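Local structure of afamin (Homo sapiens, 6FAK) at residues S276-C281 and I294-D299; K225-E230 and D300-L305; L406-L411 and R524-F529; L411-K416 and L540-L545. The protein carries hydrophobic molecules in body fluids, binds vitamin E, and keeps lipidated Wnt proteins soluble and active. All coordinates share one frame; numbering follows the deposited sequence.

Interaction 1: S276-C281 and I294-D299; sequences SKIKEC and INSNKD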
# COMPACT_ATOMS: atom_id res chain seq x y z
N SER A 276 -24.09 10.39 7.46
CA SER A 276 -25.33 9.66 7.67
C SER A 276 -25.10 8.14 7.74
O SER A 276 -25.91 7.44 8.35
CB SER A 276 -26.28 9.99 6.53
OG SER A 276 -27.61 9.59 6.82
N LYS A 277 -24.01 7.64 7.14
CA LYS A 277 -23.79 6.20 6.90
C LYS A 277 -22.71 5.56 7.80
O LYS A 277 -21.91 4.76 7.31
CB LYS A 277 -23.40 5.98 5.43
CG LYS A 277 -24.40 6.46 4.39
CD LYS A 277 -24.11 5.80 3.05
CE LYS A 277 -24.97 6.33 1.93
NZ LYS A 277 -26.42 6.19 2.21
N ILE A 278 -22.69 5.90 9.09
CA ILE A 278 -21.64 5.40 10.01
C ILE A 278 -22.15 5.14 11.45
O ILE A 278 -21.39 5.27 12.41
CB ILE A 278 -20.43 6.39 10.06
CG1 ILE A 278 -20.90 7.81 10.38
CG2 ILE A 278 -19.64 6.36 8.74
CD1 ILE A 278 -19.85 8.67 11.04
N LYS A 279 -23.41 4.73 11.59
CA LYS A 279 -24.02 4.56 12.92
C LYS A 279 -23.58 3.28 13.61
O LYS A 279 -23.24 3.30 14.80
CB LYS A 279 -25.54 4.58 12.83
CG LYS A 279 -26.24 4.85 14.16
CD LYS A 279 -25.97 6.24 14.72
CE LYS A 279 -26.40 7.33 13.75
NZ LYS A 279 -26.60 8.64 14.42
N GLU A 280 -23.61 2.17 12.87
CA GLU A 280 -23.16 0.87 13.38
C GLU A 280 -21.65 0.88 13.64
O GLU A 280 -21.16 0.09 14.44
CB GLU A 280 -23.52 -0.28 12.43
CG GLU A 280 -23.57 -1.66 13.10
CD GLU A 280 -23.11 -2.79 12.19
OE1 GLU A 280 -22.26 -3.60 12.63
OE2 GLU A 280 -23.60 -2.88 11.04
N CYS A 281 -20.92 1.77 12.94
CA CYS A 281 -19.50 1.99 13.22
C CYS A 281 -19.32 2.72 14.56
O CYS A 281 -18.56 2.25 15.40
CB CYS A 281 -18.81 2.75 12.09
SG CYS A 281 -18.75 2.00 10.44
N ILE A 294 -13.62 3.54 8.08
CA ILE A 294 -12.80 3.56 6.86
C ILE A 294 -13.45 2.75 5.71
O ILE A 294 -13.36 3.15 4.55
CB ILE A 294 -11.33 3.10 7.12
CG1 ILE A 294 -10.61 4.11 8.03
CG2 ILE A 294 -10.54 3.02 5.81
CD1 ILE A 294 -9.23 3.69 8.50
N ASN A 295 -14.11 1.65 6.05
CA ASN A 295 -14.82 0.82 5.07
C ASN A 295 -16.26 1.25 4.75
O ASN A 295 -16.83 0.74 3.79
CB ASN A 295 -14.82 -0.65 5.52
CG ASN A 295 -13.50 -1.35 5.23
OD1 ASN A 295 -13.36 -2.03 4.22
ND2 ASN A 295 -12.53 -1.15 6.11
N SER A 296 -16.85 2.16 5.53
CA SER A 296 -18.21 2.60 5.22
C SER A 296 -18.21 3.27 3.85
O SER A 296 -17.19 3.82 3.41
CB SER A 296 -18.78 3.51 6.31
OG SER A 296 -18.09 4.75 6.36
N ASN A 297 -19.33 3.18 3.14
CA ASN A 297 -19.43 3.77 1.80
C ASN A 297 -19.58 5.30 1.88
O ASN A 297 -19.80 5.87 2.97
CB ASN A 297 -20.55 3.12 0.96
CG ASN A 297 -21.91 3.11 1.65
OD1 ASN A 297 -22.05 3.55 2.79
ND2 ASN A 297 -22.92 2.59 0.95
N LYS A 298 -19.41 5.94 0.72
CA LYS A 298 -19.54 7.40 0.60
C LYS A 298 -20.98 7.81 0.91
O LYS A 298 -21.94 7.19 0.41
CB LYS A 298 -19.14 7.90 -0.80
CG LYS A 298 -17.71 7.55 -1.24
CD LYS A 298 -17.30 8.31 -2.52
CE LYS A 298 -16.84 7.41 -3.67
NZ LYS A 298 -15.38 7.07 -3.67
N ASP A 299 -21.13 8.82 1.76
CA ASP A 299 -22.44 9.41 2.06
C ASP A 299 -23.02 10.03 0.78
O ASP A 299 -22.27 10.38 -0.14
CB ASP A 299 -22.27 10.46 3.18
CG ASP A 299 -23.59 11.00 3.72
OD1 ASP A 299 -24.67 10.72 3.16
OD2 ASP A 299 -23.55 11.74 4.72

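Interaction 2: K225-E230 and D300-L305; sequences KFPKIE and DRPKDL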
# COMPACT_ATOMS: atom_id res chain seq x y z
N LYS A 225 -15.96 11.44 0.81
CA LYS A 225 -16.63 10.55 1.74
C LYS A 225 -17.73 11.23 2.55
O LYS A 225 -18.78 10.63 2.81
CB LYS A 225 -15.61 9.93 2.69
CG LYS A 225 -16.17 8.80 3.54
CD LYS A 225 -15.10 8.29 4.49
CE LYS A 225 -15.54 7.05 5.27
NZ LYS A 225 -15.05 5.83 4.57
N PHE A 226 -17.49 12.48 2.95
CA PHE A 226 -18.43 13.24 3.80
C PHE A 226 -18.80 14.53 3.09
O PHE A 226 -18.46 15.61 3.54
CB PHE A 226 -17.80 13.56 5.16
CG PHE A 226 -17.29 12.35 5.90
CD1 PHE A 226 -18.13 11.27 6.15
CD2 PHE A 226 -16.00 12.31 6.38
CE1 PHE A 226 -17.67 10.15 6.83
CE2 PHE A 226 -15.52 11.20 7.07
CZ PHE A 226 -16.37 10.11 7.29
N PRO A 227 -19.54 14.43 1.99
CA PRO A 227 -19.75 15.62 1.19
C PRO A 227 -20.68 16.65 1.83
O PRO A 227 -20.73 17.77 1.33
CB PRO A 227 -20.37 15.07 -0.09
CG PRO A 227 -21.01 13.80 0.31
CD PRO A 227 -20.11 13.23 1.35
N LYS A 228 -21.37 16.31 2.91
CA LYS A 228 -22.18 17.32 3.62
C LYS A 228 -21.41 18.08 4.72
O LYS A 228 -21.96 18.99 5.31
CB LYS A 228 -23.48 16.67 4.15
CG LYS A 228 -23.40 16.04 5.53
CD LYS A 228 -24.77 15.58 6.05
CE LYS A 228 -25.15 16.24 7.38
NZ LYS A 228 -26.01 15.36 8.21
N ILE A 229 -20.15 17.74 4.98
CA ILE A 229 -19.35 18.41 6.02
C ILE A 229 -19.10 19.88 5.71
O ILE A 229 -18.93 20.23 4.54
CB ILE A 229 -18.00 17.65 6.20
CG1 ILE A 229 -17.29 18.04 7.50
CG2 ILE A 229 -17.07 17.88 5.00
CD1 ILE A 229 -16.04 17.19 7.70
N GLU A 230 -19.04 20.75 6.73
CA GLU A 230 -18.61 22.18 6.55
C GLU A 230 -17.11 22.31 6.43
O GLU A 230 -16.37 21.56 7.10
CB GLU A 230 -19.11 23.11 7.69
CG GLU A 230 -18.05 23.81 8.59
CD GLU A 230 -17.96 25.36 8.49
OE1 GLU A 230 -17.36 25.92 7.49
OE2 GLU A 230 -18.39 26.04 9.48
N ASP A 300 -24.35 10.13 0.71
CA ASP A 300 -25.02 10.77 -0.43
C ASP A 300 -24.70 12.25 -0.38
O ASP A 300 -24.69 12.85 0.70
CB ASP A 300 -26.55 10.61 -0.35
CG ASP A 300 -27.02 9.16 -0.26
OD1 ASP A 300 -26.18 8.24 -0.31
OD2 ASP A 300 -28.24 8.95 -0.12
N ARG A 301 -24.45 12.85 -1.55
CA ARG A 301 -24.27 14.30 -1.65
C ARG A 301 -25.54 15.01 -1.25
O ARG A 301 -26.63 14.50 -1.52
CB ARG A 301 -23.93 14.72 -3.08
CG ARG A 301 -22.45 14.67 -3.42
CD ARG A 301 -22.28 15.13 -4.86
NE ARG A 301 -22.68 14.10 -5.82
CZ ARG A 301 -23.02 14.32 -7.09
NH1 ARG A 301 -23.06 15.57 -7.59
NH2 ARG A 301 -23.34 13.29 -7.88
N PRO A 302 -25.42 16.18 -0.59
CA PRO A 302 -26.59 17.04 -0.45
C PRO A 302 -27.28 17.24 -1.80
O PRO A 302 -26.70 17.85 -2.69
CB PRO A 302 -26.00 18.34 0.10
CG PRO A 302 -24.82 17.90 0.90
CD PRO A 302 -24.28 16.66 0.22
N LYS A 303 -28.45 16.63 -1.96
CA LYS A 303 -29.39 16.87 -3.09
C LYS A 303 -29.29 18.26 -3.79
O LYS A 303 -29.33 18.34 -5.03
CB LYS A 303 -30.84 16.58 -2.64
CG LYS A 303 -31.25 17.12 -1.26
CD LYS A 303 -32.62 16.62 -0.79
CE LYS A 303 -33.77 17.11 -1.66
NZ LYS A 303 -34.24 16.06 -2.61
N ASP A 304 -29.11 19.33 -3.01
CA ASP A 304 -28.88 20.68 -3.54
C ASP A 304 -27.46 21.00 -4.11
O ASP A 304 -27.16 22.17 -4.37
CB ASP A 304 -29.23 21.74 -2.48
CG ASP A 304 -28.08 22.01 -1.50
OD1 ASP A 304 -27.57 21.07 -0.84
OD2 ASP A 304 -27.67 23.19 -1.40
N LEU A 305 -26.60 19.99 -4.30
CA LEU A 305 -25.23 20.21 -4.82
C LEU A 305 -25.15 20.08 -6.36
O LEU A 305 -25.21 18.97 -6.90
CB LEU A 305 -24.22 19.27 -4.13
CG LEU A 305 -23.02 19.88 -3.41
CD1 LEU A 305 -23.44 20.67 -2.17
CD2 LEU A 305 -22.04 18.79 -3.00

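Interaction 3: L406-L411 and R524-F529; sequences LKYHYL and RKTDRF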
# COMPACT_ATOMS: atom_id res chain seq x y z
N LEU A 406 -3.53 -10.11 -19.67
CA LEU A 406 -3.20 -8.74 -19.41
C LEU A 406 -1.97 -8.64 -18.51
O LEU A 406 -1.16 -7.77 -18.72
CB LEU A 406 -4.35 -7.96 -18.73
CG LEU A 406 -4.14 -6.43 -18.61
CD1 LEU A 406 -3.74 -5.74 -19.91
CD2 LEU A 406 -5.37 -5.76 -18.03
N LYS A 407 -1.89 -9.50 -17.50
CA LYS A 407 -0.75 -9.53 -16.57
C LYS A 407 0.57 -9.70 -17.34
O LYS A 407 1.53 -8.97 -17.07
CB LYS A 407 -0.92 -10.60 -15.51
CG LYS A 407 0.18 -10.63 -14.46
CD LYS A 407 -0.09 -11.51 -13.25
CE LYS A 407 -0.60 -12.92 -13.54
NZ LYS A 407 0.01 -13.63 -14.70
N TYR A 408 0.60 -10.60 -18.33
CA TYR A 408 1.81 -10.88 -19.10
C TYR A 408 2.27 -9.66 -19.87
O TYR A 408 3.49 -9.38 -19.94
CB TYR A 408 1.57 -12.10 -20.02
CG TYR A 408 1.16 -13.36 -19.28
CD1 TYR A 408 1.70 -13.67 -18.03
CD2 TYR A 408 0.23 -14.24 -19.83
CE1 TYR A 408 1.35 -14.83 -17.37
CE2 TYR A 408 -0.14 -15.40 -19.19
CZ TYR A 408 0.41 -15.69 -17.97
OH TYR A 408 0.03 -16.80 -17.28
N HIS A 409 1.33 -8.86 -20.38
CA HIS A 409 1.65 -7.61 -21.04
C HIS A 409 2.31 -6.59 -20.07
O HIS A 409 3.33 -5.93 -20.43
CB HIS A 409 0.43 -6.98 -21.74
CG HIS A 409 -0.02 -7.73 -22.97
ND1 HIS A 409 -0.43 -7.09 -24.12
CD2 HIS A 409 -0.08 -9.05 -23.25
CE1 HIS A 409 -0.74 -7.98 -25.04
NE2 HIS A 409 -0.55 -9.19 -24.54
N TYR A 410 1.79 -6.52 -18.86
CA TYR A 410 2.34 -5.66 -17.80
C TYR A 410 3.73 -6.08 -17.30
O TYR A 410 4.60 -5.23 -17.04
CB TYR A 410 1.37 -5.49 -16.62
CG TYR A 410 0.23 -4.52 -16.95
CD1 TYR A 410 0.51 -3.26 -17.49
CD2 TYR A 410 -1.09 -4.83 -16.69
CE1 TYR A 410 -0.50 -2.36 -17.80
CE2 TYR A 410 -2.12 -3.93 -17.02
CZ TYR A 410 -1.80 -2.71 -17.58
OH TYR A 410 -2.75 -1.77 -17.89
N LEU A 411 3.91 -7.38 -17.17
CA LEU A 411 5.19 -7.95 -16.78
C LEU A 411 6.25 -7.64 -17.81
O LEU A 411 7.36 -7.27 -17.46
CB LEU A 411 5.04 -9.47 -16.53
CG LEU A 411 4.24 -9.82 -15.29
CD1 LEU A 411 4.11 -11.33 -15.26
CD2 LEU A 411 4.89 -9.36 -13.99
N ARG A 524 2.83 -17.96 -9.96
CA ARG A 524 4.02 -17.18 -9.65
C ARG A 524 5.26 -17.69 -10.41
O ARG A 524 6.06 -16.89 -10.89
CB ARG A 524 4.27 -17.10 -8.12
CG ARG A 524 5.28 -16.01 -7.75
CD ARG A 524 5.18 -15.52 -6.30
NE ARG A 524 4.38 -14.30 -6.19
CZ ARG A 524 4.83 -13.04 -6.08
NH1 ARG A 524 6.16 -12.76 -6.06
NH2 ARG A 524 3.96 -12.04 -6.00
N LYS A 525 5.37 -19.00 -10.57
CA LYS A 525 6.43 -19.63 -11.38
C LYS A 525 6.41 -19.25 -12.84
O LYS A 525 7.46 -18.98 -13.45
CB LYS A 525 6.34 -21.16 -11.26
CG LYS A 525 6.80 -22.00 -12.47
CD LYS A 525 8.33 -22.01 -12.68
CE LYS A 525 8.76 -22.23 -14.14
NZ LYS A 525 10.25 -22.29 -14.32
N THR A 526 5.23 -19.28 -13.44
CA THR A 526 5.04 -18.78 -14.80
C THR A 526 5.44 -17.29 -14.94
O THR A 526 6.11 -16.90 -15.90
CB THR A 526 3.58 -18.97 -15.21
OG1 THR A 526 3.31 -20.38 -15.21
CG2 THR A 526 3.28 -18.37 -16.62
N ASP A 527 5.03 -16.50 -13.94
CA ASP A 527 5.28 -15.07 -13.91
C ASP A 527 6.79 -14.79 -13.82
O ASP A 527 7.31 -13.92 -14.52
CB ASP A 527 4.51 -14.40 -12.79
CG ASP A 527 3.01 -14.36 -13.03
OD1 ASP A 527 2.48 -14.78 -14.09
OD2 ASP A 527 2.29 -13.89 -12.14
N ARG A 528 7.49 -15.56 -13.00
CA ARG A 528 8.93 -15.42 -12.87
C ARG A 528 9.67 -15.79 -14.11
O ARG A 528 10.62 -15.12 -14.47
CB ARG A 528 9.53 -16.24 -11.74
CG ARG A 528 9.08 -15.87 -10.36
CD ARG A 528 9.80 -16.85 -9.43
NE ARG A 528 9.33 -16.72 -8.07
CZ ARG A 528 8.54 -17.56 -7.40
NH1 ARG A 528 8.09 -18.69 -7.96
NH2 ARG A 528 8.21 -17.28 -6.14
N PHE A 529 9.20 -16.85 -14.76
CA PHE A 529 9.76 -17.25 -16.07
C PHE A 529 9.73 -16.10 -17.09
O PHE A 529 10.75 -15.79 -17.75
CB PHE A 529 9.05 -18.53 -16.59
CG PHE A 529 9.45 -18.92 -17.97
CD1 PHE A 529 8.79 -18.41 -19.09
CD2 PHE A 529 10.48 -19.82 -18.17
CE1 PHE A 529 9.18 -18.73 -20.38
CE2 PHE A 529 10.90 -20.15 -19.47
CZ PHE A 529 10.23 -19.59 -20.58

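Interaction 4: L411-K416 and L540-L545; sequences LIRLTK and LTDEEL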
# COMPACT_ATOMS: atom_id res chain seq x y z
N LEU A 411 3.91 -7.38 -17.17
CA LEU A 411 5.19 -7.95 -16.78
C LEU A 411 6.25 -7.64 -17.81
O LEU A 411 7.36 -7.27 -17.46
CB LEU A 411 5.04 -9.47 -16.53
CG LEU A 411 4.24 -9.82 -15.29
CD1 LEU A 411 4.11 -11.33 -15.26
CD2 LEU A 411 4.89 -9.36 -13.99
N ILE A 412 5.93 -7.78 -19.09
CA ILE A 412 6.88 -7.40 -20.16
C ILE A 412 7.26 -5.89 -20.07
O ILE A 412 8.45 -5.52 -20.02
CB ILE A 412 6.31 -7.75 -21.59
CG1 ILE A 412 6.25 -9.27 -21.77
CG2 ILE A 412 7.21 -7.13 -22.67
CD1 ILE A 412 5.49 -9.76 -23.01
N ARG A 413 6.25 -5.04 -19.99
CA ARG A 413 6.43 -3.58 -19.97
C ARG A 413 7.21 -3.14 -18.74
O ARG A 413 8.16 -2.38 -18.88
CB ARG A 413 5.09 -2.83 -20.04
CG ARG A 413 4.62 -2.63 -21.48
CD ARG A 413 5.33 -1.43 -22.18
NE ARG A 413 6.48 -1.86 -23.00
CZ ARG A 413 7.57 -1.13 -23.27
NH1 ARG A 413 7.69 0.12 -22.80
NH2 ARG A 413 8.53 -1.64 -24.01
N LEU A 414 6.80 -3.62 -17.57
CA LEU A 414 7.45 -3.25 -16.34
C LEU A 414 8.93 -3.68 -16.34
O LEU A 414 9.80 -2.95 -15.85
CB LEU A 414 6.75 -3.85 -15.12
CG LEU A 414 5.44 -3.23 -14.60
CD1 LEU A 414 4.70 -4.26 -13.70
CD2 LEU A 414 5.76 -1.98 -13.81
N THR A 415 9.19 -4.91 -16.79
CA THR A 415 10.57 -5.44 -16.82
C THR A 415 11.45 -4.64 -17.81
O THR A 415 12.59 -4.34 -17.51
CB THR A 415 10.59 -6.95 -17.10
OG1 THR A 415 9.77 -7.63 -16.13
CG2 THR A 415 11.94 -7.50 -16.99
N LYS A 416 10.91 -4.26 -18.95
CA LYS A 416 11.62 -3.37 -19.88
C LYS A 416 12.05 -2.02 -19.28
O LYS A 416 13.18 -1.51 -19.54
CB LYS A 416 10.76 -3.09 -21.14
CG LYS A 416 10.60 -4.25 -22.09
CD LYS A 416 11.85 -4.51 -22.90
CE LYS A 416 11.59 -5.46 -24.08
NZ LYS A 416 10.88 -4.92 -25.28
N LEU A 540 14.90 -7.72 -27.57
CA LEU A 540 13.72 -8.07 -28.37
C LEU A 540 12.54 -7.12 -28.17
O LEU A 540 12.40 -6.49 -27.11
CB LEU A 540 13.25 -9.53 -28.07
CG LEU A 540 14.21 -10.68 -28.39
CD1 LEU A 540 13.46 -12.01 -28.37
CD2 LEU A 540 14.95 -10.47 -29.71
N THR A 541 11.69 -7.00 -29.19
CA THR A 541 10.48 -6.18 -29.07
C THR A 541 9.48 -6.87 -28.15
O THR A 541 9.52 -8.08 -27.99
CB THR A 541 9.74 -5.95 -30.43
OG1 THR A 541 9.27 -7.21 -30.95
CG2 THR A 541 10.62 -5.24 -31.51
N ASP A 542 8.57 -6.10 -27.57
CA ASP A 542 7.47 -6.64 -26.78
C ASP A 542 6.70 -7.78 -27.52
O ASP A 542 6.38 -8.80 -26.92
CB ASP A 542 6.49 -5.56 -26.42
CG ASP A 542 7.04 -4.58 -25.36
OD1 ASP A 542 8.26 -4.58 -25.05
OD2 ASP A 542 6.23 -3.80 -24.86
N GLU A 543 6.41 -7.56 -28.80
CA GLU A 543 5.72 -8.56 -29.63
C GLU A 543 6.52 -9.86 -29.78
O GLU A 543 5.97 -10.93 -29.60
CB GLU A 543 5.36 -7.97 -31.00
CG GLU A 543 4.69 -8.96 -31.96
CD GLU A 543 4.28 -8.33 -33.28
OE1 GLU A 543 3.53 -7.33 -33.26
OE2 GLU A 543 4.69 -8.84 -34.35
N GLU A 544 7.82 -9.76 -30.10
CA GLU A 544 8.69 -10.93 -30.13
C GLU A 544 8.74 -11.69 -28.80
O GLU A 544 8.77 -12.93 -28.79
CB GLU A 544 10.11 -10.54 -30.56
CG GLU A 544 10.21 -10.11 -32.03
CD GLU A 544 11.49 -9.36 -32.39
OE1 GLU A 544 12.17 -8.76 -31.54
OE2 GLU A 544 11.79 -9.31 -33.60
N LEU A 545 8.79 -10.95 -27.68
CA LEU A 545 8.79 -11.57 -26.36
C LEU A 545 7.46 -12.27 -26.07
O LEU A 545 7.45 -13.36 -25.55
CB LEU A 545 9.10 -10.54 -25.25
CG LEU A 545 10.54 -10.05 -25.30
CD1 LEU A 545 10.68 -8.74 -24.54
CD2 LEU A 545 11.51 -11.05 -24.76

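Interaction 1: S276-C281 and I294-D299
Ser296 meets Lys277 and Ile278 where the chain leaves helix 288-295, in the second albumin domain, whose paired disulfides tie helices and loops together. Its CB faces the backbone O of Lys277 at 3.5 Å, and its OG lies 3.3 Å from Ile278 CG2. With OG between its own N and carbonyl carbon (chi1 67°), the hydroxyl turns back to the last helical turn and is hydrogen-bonded to Ile293 O; toward the Ile278 methyl it makes only van der Waals contact. Cys281 SG, bonded to Cys292 SG, comes within 4.4 Å of Ser296 CB, which places this end of the contact beside the covalent link. The Asn297 side chain crosses that of Lys277 at about a right angle, OD1 standing 3.1 Å from Lys277 CD. Lys298 contributes backbone: its O is 3.5 Å from Lys277 CE. The methylenes of Lys277 are thus laid over three successive residues, CE also nearing Asp299 CA. An alanine in place of Lys277 would probably leave a gap beside the Asn297 amide and the Lys298 carbonyl and take away the weak, long ion pair with Asp300. In Asp299, CG is anti to the backbone N (chi1 -172°), on the side of the start of segment 276-281. There Ser276 N makes a weak hydrogen bond to Asp299 OD2, 3.1 Å long and bent to 127° at the hydrogen.

Interaction 2: K225-E230 and D300-L305
Pro227 presses its ring against the backbone of Asp300 and Arg301, and its atoms can be taken in turn. CB is 3.9 Å from Arg301 CG and somewhat farther, 4.2 Å, from Pro302 CD. CG, the tip of the ring, lies 3.8 Å from Asp300 O and equally close to Arg301 CA, so it sits against main chain where CB meets side-chain carbon. Next along, Lys228 brings its CB to 3.7 Å from Pro302 CG. Its own CG stands between the backbone N and the carbonyl carbon (chi1 88°), and the rest of the chain leads away from the other loop. Each loop holds a type I beta turn, Phe226 to Ile229 and Pro302 to Leu305, closed by its own backbone bond. The first links helix 216-225 to helix 231-250 in the second albumin domain. The carbonyl O of Pro227, 3.9 Å from Pro302 CD, is hydrogen-bonded to Arg339 NH1 on helix 326-339. Prolines on both sides have no N-H to donate, and the Arg301 chain leads away beyond CG; cohesion here rests on van der Waals fit between the proline rings, Arg301 CG, Lys228 CB and backbone.

Interaction 3: L406-L411 and R524-F529
Lys407, Tyr408 and Leu411 on one helix face Thr526 and Asp527 on another, the two short axes approaching to 10.8 Å at a signed crossing angle of -37°, with the N-to-C directions running broadly alike. The central bond is a salt bridge from Lys407 NZ to Asp527 OD1, 2.8 Å long. The ammonium arrives on the syn side of that oxygen, 22° out of the carboxylate plane. Lys407 leaves its helix extended and then bends, chi3 (47°) turning CE toward the carboxylate; CE lies 3.4 Å from Asp527 OD2, so the end of the chain lies across both oxygens while NZ bonds to OD1. This is helix-to-helix packing inside the all-helical third albumin domain, joining the long helix 376-417 to helix 521-536. Tyr408 adds its edge: CE1 lies 3.5 Å from Asp527 OD1, which sits in the ring plane, while the carboxylate plane stands close to perpendicular to the ring. The Tyr408 OH is 3.7 Å from Thr526 CG2, an oblique approach. Leu411 CD1 meets Asp527 CG at 3.9 Å, bringing a methyl against the carboxylate carbon. Asp527 OD1 also accepts from Gln523 NE2, giving the oxygen of this buried residue a second donor. An alanine at Asp527 would probably leave the ammonium of buried Lys407 without this carboxylate partner and open a gap beside the Leu411 methyl. The Tyr408 ring also makes an edge-to-face contact with Phe549 of helix 542-560.

Interaction 4: L411-K416 and L540-L545
Asp542 is gripped by Arg413 and Lys416, whose nitrogens engage both of its carboxylate oxygens. Arg413 binds side-on: NE donates to the syn lone pair of Asp542 OD2 at 2.7 Å, and NH2 reaches OD1 at 3.1 Å along a nearly straight line (177°). The guanidinium and carboxylate planes are nevertheless turned 42° apart. Lys416 NZ also binds Asp542 OD1, at 2.7 Å and nearly along the C-O axis, so this oxygen has two donors. The same ammonium spends another hydrogen on Leu540 O, 2.9 Å away and in the carbonyl plane. The Lys416 chain bends at chi2 and again at chi4 (75°), the latter placing NZ by Leu540 O, and its CE meets Leu545 CD1 tip to tip at a tight 3.4 Å. The three charged residues form a salt-bridge network that fastens the start of helix 542-560 to helix 376-417 in the third albumin domain. Ile412 CG2 packs against the carboxylate, 3.6 Å from Asp542 OD1, the two side chains sliding past each other in opposite directions. The helix start that carries Asp542 is closed by a capping box, which probably helps to place it: Glu544 N donates to Thr541 OG1 at 3.1 Å, and Thr541 N in return to Glu544 OE1 at 3.0 Å. Asp542 thus lies in the first turn, where the helix dipole would probably favour its negative charge. Farther out, the backbone of Lys416 is hydrogen-bonded to that of Asp495.

Overall arrangement
The four contacts form two pairs. Interactions 1 and 2 lie in the second albumin domain, their centres 14 Å apart, with interaction 1 nested inside the loop that interaction 2 closes. They touch directly: Asp299 N lies 3.2 Å from Lys225 O, a probable hydrogen bond, and Lys225 NZ reaches Ser296 O. Interaction 1 and segment 225-230 fall largely within the region of the hydrophobic-ligand pocket. Interactions 3 and 4 belong to the third domain, centres 11 Å apart and sharing Leu411; there helix 376-417 meets helix 521-536 and then helix 542-560, which follow each other in the chain. Between the pairs, interactions 1 and 3 come no nearer than about 21 Å between nearest atoms.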